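Local coordinates for protein LytB (Plasmodium falciparum, PDB 4N7B) that reduces (E)-4-hydroxy-3-methylbut-2-enyl diphosphate to isopentenyl and dimethylallyl diphosphate with an iron-sulfur cluster, the last step of the apicoplast isoprenoid-precursor pathway, at residues Val360-Phe371 against Ile393-Phe401; Thr381-Asp389 against Ala415-Leu423. All blocks are in the same frame, centred on the assembly; numbering follows the deposited sequence.

Contact 1: residues Val360-Phe371 against Ile393-Phe401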
loop_
_atom_site.group_PDB
_atom_site.type_symbol
_atom_site.label_atom_id
_atom_site.label_comp_id
_atom_site.label_asym_id
_atom_site.label_seq_id
_atom_site.Cartn_x
_atom_site.Cartn_y
_atom_site.Cartn_z
ATOM N N VAL A 360 15.873 1.570 8.606
ATOM C CA VAL A 360 15.496 2.147 9.889
ATOM C C VAL A 360 13.982 2.129 10.064
ATOM O O VAL A 360 13.241 2.594 9.202
ATOM C CB VAL A 360 16.095 3.571 10.108
ATOM C CG1 VAL A 360 17.453 3.679 9.437
ATOM C CG2 VAL A 360 15.181 4.634 9.624
ATOM N N GLU A 361 13.514 1.550 11.169
ATOM C CA GLU A 361 12.084 1.593 11.459
ATOM C C GLU A 361 11.744 2.575 12.568
ATOM O O GLU A 361 10.569 2.838 12.830
ATOM C CB GLU A 361 11.508 0.209 11.778
ATOM C CG GLU A 361 12.475 -0.812 12.246
ATOM C CD GLU A 361 11.795 -2.134 12.596
ATOM O OE1 GLU A 361 10.757 -2.459 11.978
ATOM O OE2 GLU A 361 12.300 -2.848 13.496
ATOM N N ASN A 362 12.764 3.134 13.206
ATOM C CA ASN A 362 12.544 4.042 14.325
ATOM C C ASN A 362 13.753 4.920 14.565
ATOM O O ASN A 362 14.778 4.762 13.895
ATOM C CB ASN A 362 12.233 3.259 15.600
ATOM C CG ASN A 362 13.336 2.260 15.960
ATOM O OD1 ASN A 362 14.528 2.600 15.968
ATOM N ND2 ASN A 362 12.946 1.019 16.238
ATOM N N VAL A 363 13.658 5.822 15.539
ATOM C CA VAL A 363 14.759 6.743 15.799
ATOM C C VAL A 363 15.926 6.074 16.549
ATOM O O VAL A 363 17.038 6.600 16.561
ATOM C CB VAL A 363 14.299 7.967 16.617
ATOM C CG1 VAL A 363 13.201 8.721 15.884
ATOM C CG2 VAL A 363 13.861 7.532 18.033
ATOM N N ASN A 364 15.677 4.945 17.209
ATOM C CA ASN A 364 16.767 4.203 17.832
ATOM C C ASN A 364 17.731 3.786 16.697
ATOM O O ASN A 364 18.942 3.991 16.789
ATOM C CB ASN A 364 16.244 2.979 18.598
ATOM C CG ASN A 364 15.702 3.318 20.025
ATOM O OD1 ASN A 364 15.729 4.469 20.472
ATOM N ND2 ASN A 364 15.206 2.287 20.731
ATOM N N ASP A 365 17.171 3.262 15.603
ATOM C CA ASP A 365 17.966 2.762 14.490
ATOM C C ASP A 365 18.817 3.871 13.898
ATOM O O ASP A 365 19.918 3.622 13.392
ATOM C CB ASP A 365 17.067 2.163 13.407
ATOM C CG ASP A 365 16.420 0.853 13.830
ATOM O OD1 ASP A 365 16.904 0.209 14.796
ATOM O OD2 ASP A 365 15.418 0.462 13.187
ATOM N N VAL A 366 18.317 5.099 13.968
ATOM C CA VAL A 366 19.067 6.239 13.453
ATOM C C VAL A 366 20.324 6.493 14.297
ATOM O O VAL A 366 21.409 6.746 13.754
ATOM C CB VAL A 366 18.219 7.518 13.443
ATOM C CG1 VAL A 366 19.095 8.718 13.129
ATOM C CG2 VAL A 366 17.089 7.398 12.428
ATOM N N ASP A 367 20.170 6.436 15.619
ATOM C CA ASP A 367 21.283 6.669 16.528
ATOM C C ASP A 367 22.405 5.694 16.266
ATOM O O ASP A 367 23.569 6.024 16.451
ATOM C CB ASP A 367 20.841 6.502 17.978
ATOM C CG ASP A 367 20.000 7.657 18.471
ATOM O OD1 ASP A 367 20.367 8.820 18.195
ATOM O OD2 ASP A 367 18.968 7.401 19.135
ATOM N N LYS A 368 22.043 4.486 15.847
ATOM C CA LYS A 368 23.012 3.415 15.654
ATOM C C LYS A 368 23.815 3.538 14.355
ATOM O O LYS A 368 24.839 2.888 14.203
ATOM C CB LYS A 368 22.312 2.055 15.710
ATOM C CG LYS A 368 21.811 1.696 17.084
ATOM C CD LYS A 368 21.018 0.398 17.074
ATOM C CE LYS A 368 20.432 0.092 18.463
ATOM N NZ LYS A 368 19.617 -1.160 18.493
ATOM N N LEU A 369 23.378 4.375 13.425
ATOM C CA LEU A 369 24.072 4.468 12.146
ATOM C C LEU A 369 25.431 5.149 12.283
ATOM O O LEU A 369 25.549 6.201 12.908
ATOM C CB LEU A 369 23.238 5.245 11.133
ATOM C CG LEU A 369 21.952 4.579 10.664
ATOM C CD1 LEU A 369 21.234 5.514 9.711
ATOM C CD2 LEU A 369 22.262 3.246 9.990
ATOM N N ASN A 370 26.452 4.555 11.674
ATOM C CA ASN A 370 27.765 5.183 11.607
ATOM C C ASN A 370 28.367 5.060 10.228
ATOM O O ASN A 370 28.350 3.984 9.632
ATOM C CB ASN A 370 28.712 4.575 12.636
ATOM C CG ASN A 370 28.487 5.136 14.017
ATOM O OD1 ASN A 370 28.989 6.212 14.346
ATOM N ND2 ASN A 370 27.719 4.418 14.834
ATOM N N PHE A 371 28.897 6.172 9.729
ATOM C CA PHE A 371 29.520 6.212 8.412
ATOM C C PHE A 371 30.693 7.169 8.424
ATOM O O PHE A 371 30.666 8.174 9.131
ATOM C CB PHE A 371 28.533 6.698 7.350
ATOM C CG PHE A 371 27.314 5.834 7.204
ATOM C CD1 PHE A 371 27.370 4.652 6.492
ATOM C CD2 PHE A 371 26.113 6.212 7.772
ATOM C CE1 PHE A 371 26.245 3.858 6.345
ATOM C CE2 PHE A 371 24.987 5.421 7.637
ATOM C CZ PHE A 371 25.054 4.239 6.925
ATOM N N ILE A 393 11.257 10.824 11.593
ATOM C CA ILE A 393 12.478 10.069 11.364
ATOM C C ILE A 393 13.411 10.825 10.421
ATOM O O ILE A 393 14.605 10.923 10.678
ATOM C CB ILE A 393 12.145 8.674 10.824
ATOM C CG1 ILE A 393 11.330 7.910 11.872
ATOM C CG2 ILE A 393 13.412 7.883 10.506
ATOM C CD1 ILE A 393 10.730 6.612 11.346
ATOM N N VAL A 394 12.858 11.406 9.362
ATOM C CA VAL A 394 13.661 12.125 8.379
ATOM C C VAL A 394 14.376 13.306 9.022
ATOM O O VAL A 394 15.550 13.569 8.749
ATOM C CB VAL A 394 12.786 12.618 7.204
ATOM C CG1 VAL A 394 13.490 13.698 6.396
ATOM C CG2 VAL A 394 12.412 11.451 6.336
ATOM N N GLN A 395 13.663 14.020 9.879
ATOM C CA GLN A 395 14.228 15.164 10.568
ATOM C C GLN A 395 15.440 14.755 11.400
ATOM O O GLN A 395 16.446 15.468 11.446
ATOM C CB GLN A 395 13.179 15.765 11.490
ATOM C CG GLN A 395 13.668 16.924 12.321
ATOM C CD GLN A 395 12.539 17.529 13.131
ATOM O OE1 GLN A 395 12.298 17.142 14.284
ATOM N NE2 GLN A 395 11.817 18.468 12.521
ATOM N N LYS A 396 15.331 13.612 12.065
ATOM C CA LYS A 396 16.420 13.100 12.894
ATOM C C LYS A 396 17.566 12.650 11.996
ATOM O O LYS A 396 18.719 12.940 12.266
ATOM C CB LYS A 396 15.930 11.939 13.757
ATOM C CG LYS A 396 16.843 11.629 14.917
ATOM C CD LYS A 396 16.273 10.549 15.796
ATOM C CE LYS A 396 17.293 10.125 16.838
ATOM N NZ LYS A 396 17.841 11.290 17.586
ATOM N N LEU A 397 17.234 11.971 10.901
ATOM C CA LEU A 397 18.239 11.578 9.914
ATOM C C LEU A 397 19.039 12.764 9.401
ATOM O O LEU A 397 20.259 12.687 9.241
ATOM C CB LEU A 397 17.593 10.903 8.709
ATOM C CG LEU A 397 17.762 9.393 8.617
ATOM C CD1 LEU A 397 17.176 8.925 7.305
ATOM C CD2 LEU A 397 19.227 8.960 8.738
ATOM N N LYS A 398 18.345 13.856 9.119
ATOM C CA LYS A 398 18.980 15.035 8.563
ATOM C C LYS A 398 19.820 15.770 9.584
ATOM O O LYS A 398 20.781 16.431 9.222
ATOM C CB LYS A 398 17.932 15.988 8.009
ATOM C CG LYS A 398 17.497 15.657 6.618
ATOM C CD LYS A 398 16.600 16.761 6.100
ATOM C CE LYS A 398 16.256 16.582 4.649
ATOM N NZ LYS A 398 15.071 17.424 4.292
ATOM N N ASN A 399 19.446 15.678 10.855
ATOM C CA ASN A 399 20.241 16.284 11.918
ATOM C C ASN A 399 21.603 15.619 11.945
ATOM O O ASN A 399 22.637 16.275 11.946
ATOM C CB ASN A 399 19.571 16.115 13.288
ATOM C CG ASN A 399 18.379 17.038 13.472
ATOM O OD1 ASN A 399 18.266 18.063 12.789
ATOM N ND2 ASN A 399 17.481 16.684 14.402
ATOM N N LYS A 400 21.585 14.294 11.947
ATOM C CA LYS A 400 22.808 13.519 12.006
ATOM C C LYS A 400 23.589 13.596 10.689
ATOM O O LYS A 400 24.795 13.794 10.694
ATOM C CB LYS A 400 22.460 12.075 12.336
ATOM C CG LYS A 400 23.648 11.250 12.724
ATOM C CD LYS A 400 23.225 9.922 13.313
ATOM C CE LYS A 400 24.441 9.075 13.637
ATOM N NZ LYS A 400 24.068 7.827 14.364
ATOM N N PHE A 401 22.896 13.444 9.562
ATOM C CA PHE A 401 23.546 13.473 8.251
ATOM C C PHE A 401 23.016 14.601 7.367
ATOM O O PHE A 401 22.168 14.370 6.507
ATOM C CB PHE A 401 23.334 12.142 7.536
ATOM C CG PHE A 401 23.768 10.956 8.334
ATOM C CD1 PHE A 401 25.115 10.678 8.508
ATOM C CD2 PHE A 401 22.831 10.114 8.912
ATOM C CE1 PHE A 401 25.520 9.578 9.249
ATOM C CE2 PHE A 401 23.226 9.011 9.650
ATOM C CZ PHE A 401 24.570 8.744 9.820
#
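Phe371 turns its edge to the face of Phe401 in an offset edge-to-face pair, with ring centroids 5.6 Å apart and planes at 65°. Phe401 CE1 lies at the Phe371 edge, in that ring's plane. One face of Phe401 carries CG of the preceding Lys400, displaced toward the rim, while Leu369 CB meets its edge, 4.0 Å from Phe401 CZ. Phe371 also packs edge-to-face with His358, and Leu377 touches both phenylalanines.

Beside the rings, Lys400 reaches across with CG anti to its backbone N (chi1 -167°) and the remaining chain extended, which carries NZ to the C-terminal end of helix 363-368. There Lys400 NZ donates to Val366 O at 2.9 Å and to Leu369 O at 2.6 Å, in each case on a lone pair in the carbonyl plane. Val366 O also accepts from Leu369 N, so two donors grip it. Placing the ammonium among carbonyls at this helix end is probably favourable electrostatically.

The axes of segments 363-368 and 393-400 approach to 9.8 Å and differ by only 13° in direction, a nearly parallel pair. Both helices connect strands of a four-stranded parallel alpha/beta sheet (357-360 to 377-381, and 377-381 to 405-406) and pack on the same side of it, where Val360, Leu369 and Leu397 all touch Ile336 of strand 334-338.

Val366 is a knob in the hole formed by Ile393, Lys396, Leu397 and Lys400. Its CG2 faces Ile393 CG2 at 4.2 Å, and the same isoleucine methyl meets Val360 CG2 at 3.8 Å. Toward solvent, the aliphatic part of Lys396 crosses Val363 at about a right angle, and a bend at its last torsion brings Lys396 NZ to a long salt bridge with Asp367 OD1, 3.6 Å away.

Contact 2: residues Thr381-Asp389 against Ala415-Leu423. With F3S (Fe3-s4 cluster), chain B.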
loop_
_atom_site.group_PDB
_atom_site.type_symbol
_atom_site.label_atom_id
_atom_site.label_comp_id
_atom_site.label_asym_id
_atom_site.label_seq_id
_atom_site.Cartn_x
_atom_site.Cartn_y
_atom_site.Cartn_z
ATOM N N THR A 381 12.015 5.599 1.288
ATOM C CA THR A 381 11.056 5.131 2.284
ATOM C C THR A 381 10.059 4.141 1.704
ATOM O O THR A 381 9.833 4.082 0.493
ATOM C CB THR A 381 10.261 6.296 2.965
ATOM O OG1 THR A 381 9.164 6.715 2.151
ATOM C CG2 THR A 381 11.146 7.482 3.225
ATOM N N GLN A 382 9.467 3.364 2.596
ATOM C CA GLN A 382 8.254 2.615 2.309
ATOM C C GLN A 382 7.182 3.578 1.776
ATOM O O GLN A 382 7.027 4.695 2.274
ATOM C CB GLN A 382 7.775 1.955 3.600
ATOM C CG GLN A 382 6.701 0.902 3.454
ATOM C CD GLN A 382 6.447 0.186 4.762
ATOM O OE1 GLN A 382 7.318 0.139 5.618
ATOM N NE2 GLN A 382 5.250 -0.356 4.934
ATOM N N THR A 383 6.418 3.133 0.785
ATOM C CA THR A 383 5.468 4.014 0.091
ATOM C C THR A 383 4.253 4.387 0.917
ATOM O O THR A 383 3.580 5.367 0.613
ATOM C CB THR A 383 4.935 3.360 -1.194
ATOM O OG1 THR A 383 4.213 2.162 -0.868
ATOM C CG2 THR A 383 6.064 3.017 -2.117
ATOM N N THR A 384 3.979 3.612 1.961
ATOM C CA THR A 384 2.734 3.707 2.708
ATOM C C THR A 384 2.886 4.185 4.162
ATOM O O THR A 384 1.992 3.982 4.974
ATOM C CB THR A 384 2.075 2.336 2.765
ATOM O OG1 THR A 384 3.050 1.372 3.171
ATOM C CG2 THR A 384 1.512 1.948 1.396
ATOM N N LEU A 385 3.985 4.852 4.488
ATOM C CA LEU A 385 4.201 5.309 5.855
ATOM C C LEU A 385 3.194 6.390 6.286
ATOM O O LEU A 385 2.516 7.009 5.465
ATOM C CB LEU A 385 5.618 5.864 5.992
ATOM C CG LEU A 385 6.734 4.838 5.769
ATOM C CD1 LEU A 385 8.075 5.489 6.028
ATOM C CD2 LEU A 385 6.535 3.623 6.674
ATOM N N SER A 386 3.083 6.577 7.592
ATOM C CA SER A 386 2.502 7.777 8.157
ATOM C C SER A 386 3.382 8.941 7.760
ATOM O O SER A 386 4.595 8.886 7.947
ATOM C CB SER A 386 2.519 7.679 9.680
ATOM O OG SER A 386 2.412 8.968 10.248
ATOM N N MET A 387 2.795 9.993 7.212
ATOM C CA MET A 387 3.572 11.171 6.848
ATOM C C MET A 387 4.148 11.817 8.092
ATOM O O MET A 387 5.210 12.414 8.043
ATOM C CB MET A 387 2.708 12.180 6.103
ATOM C CG MET A 387 2.230 11.679 4.756
ATOM S SD MET A 387 1.527 13.010 3.758
ATOM C CE MET A 387 -0.009 13.255 4.550
ATOM N N ASP A 388 3.443 11.694 9.210
ATOM C CA ASP A 388 3.897 12.298 10.461
ATOM C C ASP A 388 5.122 11.593 11.023
ATOM O O ASP A 388 6.101 12.245 11.341
ATOM C CB ASP A 388 2.781 12.268 11.489
ATOM C CG ASP A 388 1.526 12.961 10.991
ATOM O OD1 ASP A 388 1.545 14.209 10.856
ATOM O OD2 ASP A 388 0.533 12.247 10.704
ATOM N N ASP A 389 5.050 10.267 11.135
ATOM C CA ASP A 389 6.170 9.458 11.576
ATOM C C ASP A 389 7.343 9.630 10.637
ATOM O O ASP A 389 8.482 9.803 11.075
ATOM C CB ASP A 389 5.801 7.979 11.587
ATOM C CG ASP A 389 4.983 7.563 12.806
ATOM O OD1 ASP A 389 4.793 8.383 13.746
ATOM O OD2 ASP A 389 4.542 6.378 12.814
ATOM N N ALA A 415 -1.251 8.220 -3.293
ATOM C CA ALA A 415 -2.486 7.671 -2.711
ATOM C C ALA A 415 -2.447 7.711 -1.198
ATOM O O ALA A 415 -3.440 8.038 -0.539
ATOM C CB ALA A 415 -2.737 6.248 -3.198
ATOM N N THR A 416 -1.283 7.400 -0.646
ATOM C CA THR A 416 -1.064 7.448 0.801
ATOM C C THR A 416 -1.191 8.905 1.294
ATOM O O THR A 416 -1.956 9.232 2.217
ATOM C CB THR A 416 0.305 6.890 1.085
ATOM O OG1 THR A 416 0.329 5.509 0.694
ATOM C CG2 THR A 416 0.672 7.014 2.552
ATOM N N THR A 417 -0.479 9.793 0.622
ATOM C CA THR A 417 -0.514 11.217 0.949
ATOM C C THR A 417 -1.950 11.751 0.885
ATOM O O THR A 417 -2.438 12.421 1.792
ATOM C CB THR A 417 0.339 12.015 -0.071
ATOM O OG1 THR A 417 1.707 11.645 0.072
ATOM C CG2 THR A 417 0.187 13.515 0.134
ATOM N N ASN A 418 -2.623 11.454 -0.209
ATOM C CA ASN A 418 -3.947 11.977 -0.428
ATOM C C ASN A 418 -4.941 11.454 0.586
ATOM O O ASN A 418 -5.792 12.203 1.072
ATOM C CB ASN A 418 -4.439 11.616 -1.830
ATOM C CG ASN A 418 -3.743 12.397 -2.925
ATOM O OD1 ASN A 418 -3.026 13.354 -2.668
ATOM N ND2 ASN A 418 -3.998 12.007 -4.174
ATOM N N ARG A 419 -4.898 10.165 0.882
ATOM C CA ARG A 419 -5.879 9.633 1.816
ATOM C C ARG A 419 -5.662 10.151 3.244
ATOM O O ARG A 419 -6.633 10.502 3.910
ATOM C CB ARG A 419 -5.894 8.103 1.772
ATOM C CG ARG A 419 -6.760 7.585 0.629
ATOM C CD ARG A 419 -6.138 6.392 -0.048
ATOM N NE ARG A 419 -6.843 6.097 -1.285
ATOM C CZ ARG A 419 -6.644 6.741 -2.433
ATOM N NH1 ARG A 419 -5.751 7.725 -2.516
ATOM N NH2 ARG A 419 -7.348 6.405 -3.502
ATOM N N GLN A 420 -4.409 10.213 3.714
ATOM C CA GLN A 420 -4.118 10.774 5.042
ATOM C C GLN A 420 -4.450 12.253 5.094
ATOM O O GLN A 420 -5.042 12.740 6.054
ATOM C CB GLN A 420 -2.641 10.576 5.415
ATOM C CG GLN A 420 -2.286 9.147 5.774
ATOM C CD GLN A 420 -0.789 8.938 5.984
ATOM O OE1 GLN A 420 -0.075 9.853 6.400
ATOM N NE2 GLN A 420 -0.306 7.738 5.674
ATOM N N THR A 421 -4.093 12.979 4.043
ATOM C CA THR A 421 -4.319 14.423 4.029
ATOM C C THR A 421 -5.819 14.750 4.155
ATOM O O THR A 421 -6.219 15.636 4.932
ATOM C CB THR A 421 -3.731 15.075 2.765
ATOM O OG1 THR A 421 -2.306 14.892 2.758
ATOM C CG2 THR A 421 -4.051 16.582 2.731
ATOM N N ALA A 422 -6.653 14.021 3.430
ATOM C CA ALA A 422 -8.081 14.315 3.440
ATOM C C ALA A 422 -8.677 13.976 4.808
ATOM O O ALA A 422 -9.426 14.753 5.386
ATOM C CB ALA A 422 -8.771 13.543 2.349
ATOM N N LEU A 423 -8.320 12.813 5.329
ATOM C CA LEU A 423 -8.801 12.385 6.641
ATOM C C LEU A 423 -8.347 13.366 7.735
ATOM O O LEU A 423 -9.131 13.756 8.621
ATOM C CB LEU A 423 -8.274 10.983 6.946
ATOM C CG LEU A 423 -8.511 10.483 8.375
ATOM C CD1 LEU A 423 -10.014 10.426 8.666
ATOM C CD2 LEU A 423 -7.840 9.118 8.610
HETATM FE FE1 F3S B . -1.178 2.004 -4.203
HETATM FE FE3 F3S B . 1.196 1.957 -5.474
HETATM FE FE4 F3S B . 0.730 3.618 -3.414
HETATM S S1 F3S B . 0.013 0.247 -4.749
HETATM S S2 F3S B . -0.741 2.589 -2.099
HETATM S S3 F3S B . -0.228 3.618 -5.407
HETATM S S4 F3S B . 2.592 2.534 -3.850
HETATM O O HOH W 1 -0.434 12.160 7.995
#
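One amide makes two hydrogen bonds that join Gln420 to the backbone at Leu385 and Met387. NE2 of Gln420 donates to Leu385 O at 2.9 Å with an N-H...O angle of 164°; the acceptor lies in the amide plane, although the donor is tilted from the carbonyl plane. Gln420 OE1 in turn accepts from Met387 N at 3.0 Å and 170°, on a lone pair in its carbonyl plane. Bonding at both ends fixes the amide's rotation and orientation. A water donates to both Gln420 OE1 and Asp388 OD2, adding a bridge to the helix start; Asp388 also forms a salt bridge with Arg454.

Ser386 is the N-cap of helix 387-400: its OG accepts a nearly straight bond from Asp389 N and a weak one from Asp388 N. The loop between strand 377-381 and this helix contains a type I turn, Gln382-Leu385, and delivers Thr383 to the iron-sulfur cluster. Thr383 OG1 lies 3.4 Å from the cluster atom S4 and is hydrogen-bonded to Glu345, the probable proton donor. By similarity Thr383 also binds substrate, which places this contact at the edge of the active site.

Closer packing involves three threonines and Met387. The Thr416 methyl CG2, anti to the backbone N, sits 3.4 Å from Leu385 O, while Thr416 OG1 lies beside Thr384 CA and 3.3 Å from Thr383 O, at most a weak hydrogen bond. Met387 and Gln420 lie alongside, running opposite ways, with Met387 CG 3.4 Å from Gln420 OE1; Met387 SD lies across Thr417, 3.9 Å from Thr417 CG2. The bend at its chi3 (-74°) turns Met387 CE to Thr421 OG1, 3.3 Å away; that hydroxyl donates to Thr417 O from the face opposite to Thr421 N.

From the N terminus, the chain passes first through 360-371, then 381-389, 393-401 and 415-423, so the two contacts cross rather than nest. Contact 1 closes when the later part of helix 387-400 returns beside helix 363-368, after an excursion through strand 377-381. Contact 2 opens inside that excursion and closes on helix 414-427, beyond the short strand 405-406. Helix 387-400 serves both. With centres 20 Å apart, contact 1 pairs two helices on one four-stranded sheet, while contact 2 ties that sheet's loop and the start of helix 387-400 to the helix leading into strand 432-436 of the five-stranded sheet, beside the cluster.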